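Long-range contacts in predicted acetamidase/formamidase (Thermoanaerobacter tengcongensis, PDB 3TKK), which probably hydrolyses carbon-nitrogen bonds other than peptide bonds in linear amides, and carries zinc and calcium ions: residues I134-V139 against G155-T160; P65-G70 against F174-L179. All coordinates share one frame; numbering follows the deposited sequence.

Interaction 1: residues I134-V139 against G155-T160; sequences IGVIGV and GGNMDT. With CA (calcium ion), chain G.
V136 meets N157 beside a calcium ion, and the contact shows how a short antiparallel pairing can hand over to a metal site within a few residues. N157 can be followed outward. Its CB packs against CG2 of V136 at 3.8 Å; CG, anti to the backbone N (chi1 -170°), faces the same methyl and sends the two ends of the amide to different tasks. OD1 binds calcium at 2.3 Å while resting on V136 CG2 at 3.5 Å. ND2 donates to a water that is itself a calcium ligand, and also to the carbonyl of G149; these bonds, with the metal bond of OD1, would hold the amide in one rotation. D159 chelates the ion with both carboxylate oxygens, and its OD1 lies 3.4 Å from CA of G135, where a CB would clash. D184, on strand 180-186, and three waters, that one among them, complete the calcium site; D184 also binds the zinc ion close by.

Away from the metal, the backbones of strands 133-138 and 155-157 pair antiparallel, as part of a mixed sheet. I137 and G156 exchange two hydrogen bonds, the shorter from G156 N to I137 O, 2.8 Å. G156 O takes I137 N on one face of its plane and M158 N on the other. Beyond the inverse gamma turn centred on N157, D159 N donates to G135 O, 3.0 Å away. One water is gripped by three bonds, donating to the carbonyls of I134 and G135 and accepting from T160 N. M158, bent at chi3 (-83°), curls its CE back over the strand to I137, 3.4 Å from the carbonyl O and 3.8 Å from CG2, with F171 of strand 168-172 touching both side chains.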
loop_
_atom_site.group_PDB
_atom_site.type_symbol
_atom_site.label_atom_id
_atom_site.label_comp_id
_atom_site.label_asym_id
_atom_site.label_seq_id
_atom_site.Cartn_x
_atom_site.Cartn_y
_atom_site.Cartn_z
ATOM N N ILE A 134 0.233 -17.318 2.797
ATOM C CA ILE A 134 0.382 -18.276 1.738
ATOM C C ILE A 134 0.740 -17.404 0.510
ATOM O O ILE A 134 -0.079 -16.513 0.162
ATOM C CB ILE A 134 -0.944 -19.081 1.442
ATOM C CG1 ILE A 134 -1.363 -19.955 2.714
ATOM C CG2 ILE A 134 -0.681 -19.810 0.023
ATOM C CD1 ILE A 134 -2.852 -20.318 2.859
ATOM N N GLY A 135 1.893 -17.624 -0.104
ATOM C CA GLY A 135 2.303 -16.796 -1.239
ATOM C C GLY A 135 1.692 -17.215 -2.592
ATOM O O GLY A 135 1.421 -16.373 -3.441
ATOM N N VAL A 136 1.563 -18.540 -2.828
ATOM C CA VAL A 136 1.110 -19.083 -4.119
ATOM C C VAL A 136 -0.234 -19.800 -3.777
ATOM O O VAL A 136 -0.296 -20.736 -2.948
ATOM C CB VAL A 136 2.095 -20.060 -4.618
ATOM C CG1 VAL A 136 1.511 -20.993 -5.716
ATOM C CG2 VAL A 136 3.340 -19.305 -5.282
ATOM N N ILE A 137 -1.314 -19.401 -4.440
ATOM C CA ILE A 137 -2.544 -20.129 -4.251
ATOM C C ILE A 137 -3.443 -19.725 -5.407
ATOM O O ILE A 137 -3.469 -18.542 -5.801
ATOM C CB ILE A 137 -3.282 -19.860 -2.966
ATOM C CG1 ILE A 137 -4.617 -20.622 -3.008
ATOM C CG2 ILE A 137 -3.486 -18.292 -2.730
ATOM C CD1 ILE A 137 -5.228 -20.644 -1.334
ATOM N N GLY A 138 -4.053 -20.718 -6.063
ATOM C CA GLY A 138 -4.760 -20.425 -7.322
ATOM C C GLY A 138 -5.528 -21.609 -7.855
ATOM O O GLY A 138 -5.447 -22.735 -7.322
ATOM N N VAL A 139 -6.233 -21.386 -8.950
ATOM C CA VAL A 139 -6.893 -22.431 -9.690
ATOM C C VAL A 139 -6.337 -22.409 -11.120
ATOM O O VAL A 139 -5.529 -21.574 -11.455
ATOM C CB VAL A 139 -8.395 -22.096 -9.778
ATOM C CG1 VAL A 139 -8.990 -21.954 -8.368
ATOM C CG2 VAL A 139 -8.601 -20.684 -10.646
ATOM N N GLY A 155 -5.048 -16.493 -9.863
ATOM C CA GLY A 155 -4.308 -16.499 -8.636
ATOM C C GLY A 155 -2.872 -16.860 -8.932
ATOM O O GLY A 155 -2.282 -16.299 -9.825
ATOM N N GLY A 156 -2.293 -17.764 -8.170
ATOM C CA GLY A 156 -0.859 -18.138 -8.401
ATOM C C GLY A 156 0.039 -17.337 -7.432
ATOM O O GLY A 156 -0.307 -17.184 -6.294
ATOM N N ASN A 157 1.134 -16.774 -7.909
ATOM C CA ASN A 157 2.178 -16.225 -6.976
ATOM C C ASN A 157 1.852 -14.745 -6.736
ATOM O O ASN A 157 2.528 -13.816 -7.223
ATOM C CB ASN A 157 3.531 -16.296 -7.660
ATOM C CG ASN A 157 4.693 -15.986 -6.721
ATOM O OD1 ASN A 157 4.591 -16.014 -5.515
ATOM N ND2 ASN A 157 5.842 -15.669 -7.322
ATOM N N MET A 158 0.842 -14.549 -5.961
ATOM C CA MET A 158 0.357 -13.223 -5.645
ATOM C C MET A 158 1.053 -12.565 -4.415
ATOM O O MET A 158 0.837 -11.384 -4.222
ATOM C CB MET A 158 -1.141 -13.296 -5.349
ATOM C CG MET A 158 -2.009 -13.866 -6.401
ATOM S SD MET A 158 -3.781 -13.803 -6.006
ATOM C CE MET A 158 -3.822 -15.285 -5.014
ATOM N N ASP A 159 1.750 -13.357 -3.551
ATOM C CA ASP A 159 2.546 -12.879 -2.389
ATOM C C ASP A 159 1.810 -11.754 -1.727
ATOM O O ASP A 159 2.331 -10.617 -1.500
ATOM C CB ASP A 159 3.976 -12.463 -2.730
ATOM C CG ASP A 159 4.902 -13.679 -3.072
ATOM O OD1 ASP A 159 4.666 -14.860 -2.716
ATOM O OD2 ASP A 159 5.762 -13.488 -3.954
ATOM N N THR A 160 0.598 -12.112 -1.299
ATOM C CA THR A 160 -0.275 -11.193 -0.597
ATOM C C THR A 160 -0.406 -11.454 0.907
ATOM O O THR A 160 -0.881 -12.536 1.292
ATOM C CB THR A 160 -1.667 -11.183 -1.354
ATOM O OG1 THR A 160 -1.476 -10.613 -2.693
ATOM C CG2 THR A 160 -2.649 -10.352 -0.525
HETATM CA CA CA G . 6.285 -15.998 -3.963
HETATM O O HOH W 1 -0.409 -14.819 -1.809
HETATM O O HOH W 2 7.917 -15.046 -5.541
HETATM O O HOH W 3 8.286 -15.542 -2.529
HETATM O O HOH W 4 7.628 -17.747 -5.122
#

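Interaction 2: residues P65-G70 against F174-L179; sequences PIFVEG and FVEGAL
The ring of F67 lies over G177, whose CA sits 3.5 Å from the ring centroid and only 9° off the normal, a CH-pi contact that illustrates how an aromatic side chain can cover a glycine in a turn. The phenyl gets there because CG stands anti to the backbone N (chi1 -175°), beside the carbonyl carbon, and chi2 of 102° turns its face to the loop. A CB on G177 would run into CE1. L179 approaches differently: its CD2 comes to the ring edge, near the plane, 4.0 Å from F67 CD1. With CG anti to the carbonyl carbon and the chain extended beyond it, L179 offers a methyl to F67 while its CB packs on CB of P65, a proline preceded by a cis peptide bond.

The glycine belongs to a type II beta turn, V175 to A178, in the loop between strands 168-172 and 180-186, and this loop runs along strand 62-69. There V68 N donates to G177 O at 2.8 Å in a nearly straight bond. The same oxygen accepts L179 N from within the loop, so two N-H groups hold it. Three CA-H groups make further contacts: G177 CA with V68 O, L179 CA with I66 O and F67 CA with G177 O. E176 keeps its aliphatic CG 4.2 Å from CZ of F67, and its carboxylate turns to a salt bridge with K72. V68 brings its CB 3.9 Å from G177 O, and its side chain packs on L77 and V26.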
loop_
_atom_site.group_PDB
_atom_site.type_symbol
_atom_site.label_atom_id
_atom_site.label_comp_id
_atom_site.label_asym_id
_atom_site.label_seq_id
_atom_site.Cartn_x
_atom_site.Cartn_y
_atom_site.Cartn_z
ATOM N N PRO A 65 -3.217 -30.601 -7.852
ATOM C CA PRO A 65 -4.411 -29.783 -7.690
ATOM C C PRO A 65 -5.564 -30.549 -7.062
ATOM O O PRO A 65 -5.602 -31.783 -7.051
ATOM C CB PRO A 65 -4.745 -29.342 -9.145
ATOM C CG PRO A 65 -3.996 -30.336 -10.038
ATOM C CD PRO A 65 -3.113 -31.224 -9.172
ATOM N N ILE A 66 -6.431 -29.815 -6.405
ATOM C CA ILE A 66 -7.635 -30.379 -5.826
ATOM C C ILE A 66 -8.843 -30.109 -6.751
ATOM O O ILE A 66 -9.139 -28.958 -7.096
ATOM C CB ILE A 66 -7.858 -29.634 -4.513
ATOM C CG1 ILE A 66 -6.619 -29.843 -3.608
ATOM C CG2 ILE A 66 -9.229 -30.029 -3.861
ATOM C CD1 ILE A 66 -6.524 -28.699 -2.410
ATOM N N PHE A 67 -9.508 -31.172 -7.172
ATOM C CA PHE A 67 -10.721 -31.034 -7.979
ATOM C C PHE A 67 -11.851 -30.904 -7.007
ATOM O O PHE A 67 -11.978 -31.746 -6.083
ATOM C CB PHE A 67 -10.865 -32.287 -8.845
ATOM C CG PHE A 67 -11.962 -32.253 -9.774
ATOM C CD1 PHE A 67 -11.741 -31.980 -11.160
ATOM C CD2 PHE A 67 -13.253 -32.458 -9.328
ATOM C CE1 PHE A 67 -12.787 -31.989 -12.067
ATOM C CE2 PHE A 67 -14.356 -32.443 -10.224
ATOM C CZ PHE A 67 -14.131 -32.258 -11.616
ATOM N N VAL A 68 -12.658 -29.840 -7.180
ATOM C CA VAL A 68 -13.720 -29.571 -6.274
ATOM C C VAL A 68 -14.998 -29.844 -7.030
ATOM O O VAL A 68 -15.317 -29.139 -7.937
ATOM C CB VAL A 68 -13.695 -28.083 -5.772
ATOM C CG1 VAL A 68 -14.950 -27.802 -4.925
ATOM C CG2 VAL A 68 -12.345 -27.868 -4.950
ATOM N N GLU A 69 -15.714 -30.886 -6.652
ATOM C CA GLU A 69 -16.970 -31.241 -7.334
ATOM C C GLU A 69 -17.981 -30.107 -7.367
ATOM O O GLU A 69 -18.258 -29.584 -6.331
ATOM C CB GLU A 69 -17.618 -32.497 -6.699
ATOM C CG GLU A 69 -16.903 -33.734 -7.280
ATOM C CD GLU A 69 -17.331 -35.083 -6.716
ATOM O OE1 GLU A 69 -18.318 -35.207 -5.962
ATOM O OE2 GLU A 69 -16.616 -36.040 -7.054
ATOM N N GLY A 70 -18.580 -29.842 -8.546
ATOM C CA GLY A 70 -19.703 -28.867 -8.667
ATOM C C GLY A 70 -19.148 -27.549 -9.189
ATOM O O GLY A 70 -19.913 -26.654 -9.627
ATOM N N PHE A 174 -12.210 -21.132 -13.892
ATOM C CA PHE A 174 -11.996 -21.190 -15.316
ATOM C C PHE A 174 -12.264 -22.561 -15.899
ATOM O O PHE A 174 -12.603 -22.646 -17.062
ATOM C CB PHE A 174 -10.619 -20.635 -15.671
ATOM C CG PHE A 174 -10.462 -19.178 -15.204
ATOM C CD1 PHE A 174 -11.109 -18.144 -15.892
ATOM C CD2 PHE A 174 -9.781 -18.883 -14.067
ATOM C CE1 PHE A 174 -11.012 -16.857 -15.467
ATOM C CE2 PHE A 174 -9.691 -17.587 -13.593
ATOM C CZ PHE A 174 -10.273 -16.557 -14.274
ATOM N N VAL A 175 -12.109 -23.634 -15.099
ATOM C CA VAL A 175 -12.282 -24.980 -15.585
ATOM C C VAL A 175 -13.013 -25.792 -14.583
ATOM O O VAL A 175 -12.982 -25.569 -13.357
ATOM C CB VAL A 175 -10.966 -25.722 -15.889
ATOM C CG1 VAL A 175 -10.022 -24.823 -16.646
ATOM C CG2 VAL A 175 -10.317 -26.088 -14.610
ATOM N N GLU A 176 -13.661 -26.783 -15.129
ATOM C CA GLU A 176 -14.400 -27.763 -14.354
ATOM C C GLU A 176 -13.571 -28.286 -13.181
ATOM O O GLU A 176 -12.444 -28.721 -13.389
ATOM C CB GLU A 176 -14.816 -28.913 -15.296
ATOM C CG GLU A 176 -15.757 -29.910 -14.717
ATOM C CD GLU A 176 -17.212 -29.401 -14.597
ATOM O OE1 GLU A 176 -17.595 -28.515 -15.344
ATOM O OE2 GLU A 176 -17.976 -29.874 -13.724
ATOM N N GLY A 177 -14.142 -28.254 -11.986
ATOM C CA GLY A 177 -13.539 -28.762 -10.751
ATOM C C GLY A 177 -12.512 -27.720 -10.173
ATOM O O GLY A 177 -11.924 -27.964 -9.189
ATOM N N ALA A 178 -12.353 -26.574 -10.852
ATOM C CA ALA A 178 -11.497 -25.443 -10.505
ATOM C C ALA A 178 -10.014 -25.832 -10.506
ATOM O O ALA A 178 -9.236 -25.036 -10.905
ATOM C CB ALA A 178 -11.914 -24.819 -9.064
ATOM N N LEU A 179 -9.606 -26.936 -9.859
ATOM C CA LEU A 179 -8.162 -27.323 -9.740
ATOM C C LEU A 179 -7.352 -26.346 -8.867
ATOM O O LEU A 179 -6.496 -25.534 -9.334
ATOM C CB LEU A 179 -7.527 -27.470 -11.129
ATOM C CG LEU A 179 -8.208 -28.586 -12.021
ATOM C CD1 LEU A 179 -7.550 -28.687 -13.394
ATOM C CD2 LEU A 179 -8.259 -30.102 -11.505
#

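Overall arrangement
Interactions 1 and 2 show one sheet serving two different ends. Their centres lie 16 Å apart, and both reach the mixed sheet in which strand 180-186 pairs with 62-69 and with 133-138. Along the chain the order is 65-70, 134-139, 155-160, 174-179, so the segments of interaction 2 bracket interaction 1. The two meet where V139 packs its CB against A178 O at 3.3 Å and its CG2 against the ring of F174. Interaction 1 lies near the chain centre beside zinc and the calcium that N157 and D159 bind, whereas interaction 2 is about 18 Å from that centre and away from the annotated sites, where strand 180-186 begins before running to the metal ligands D184 and H186.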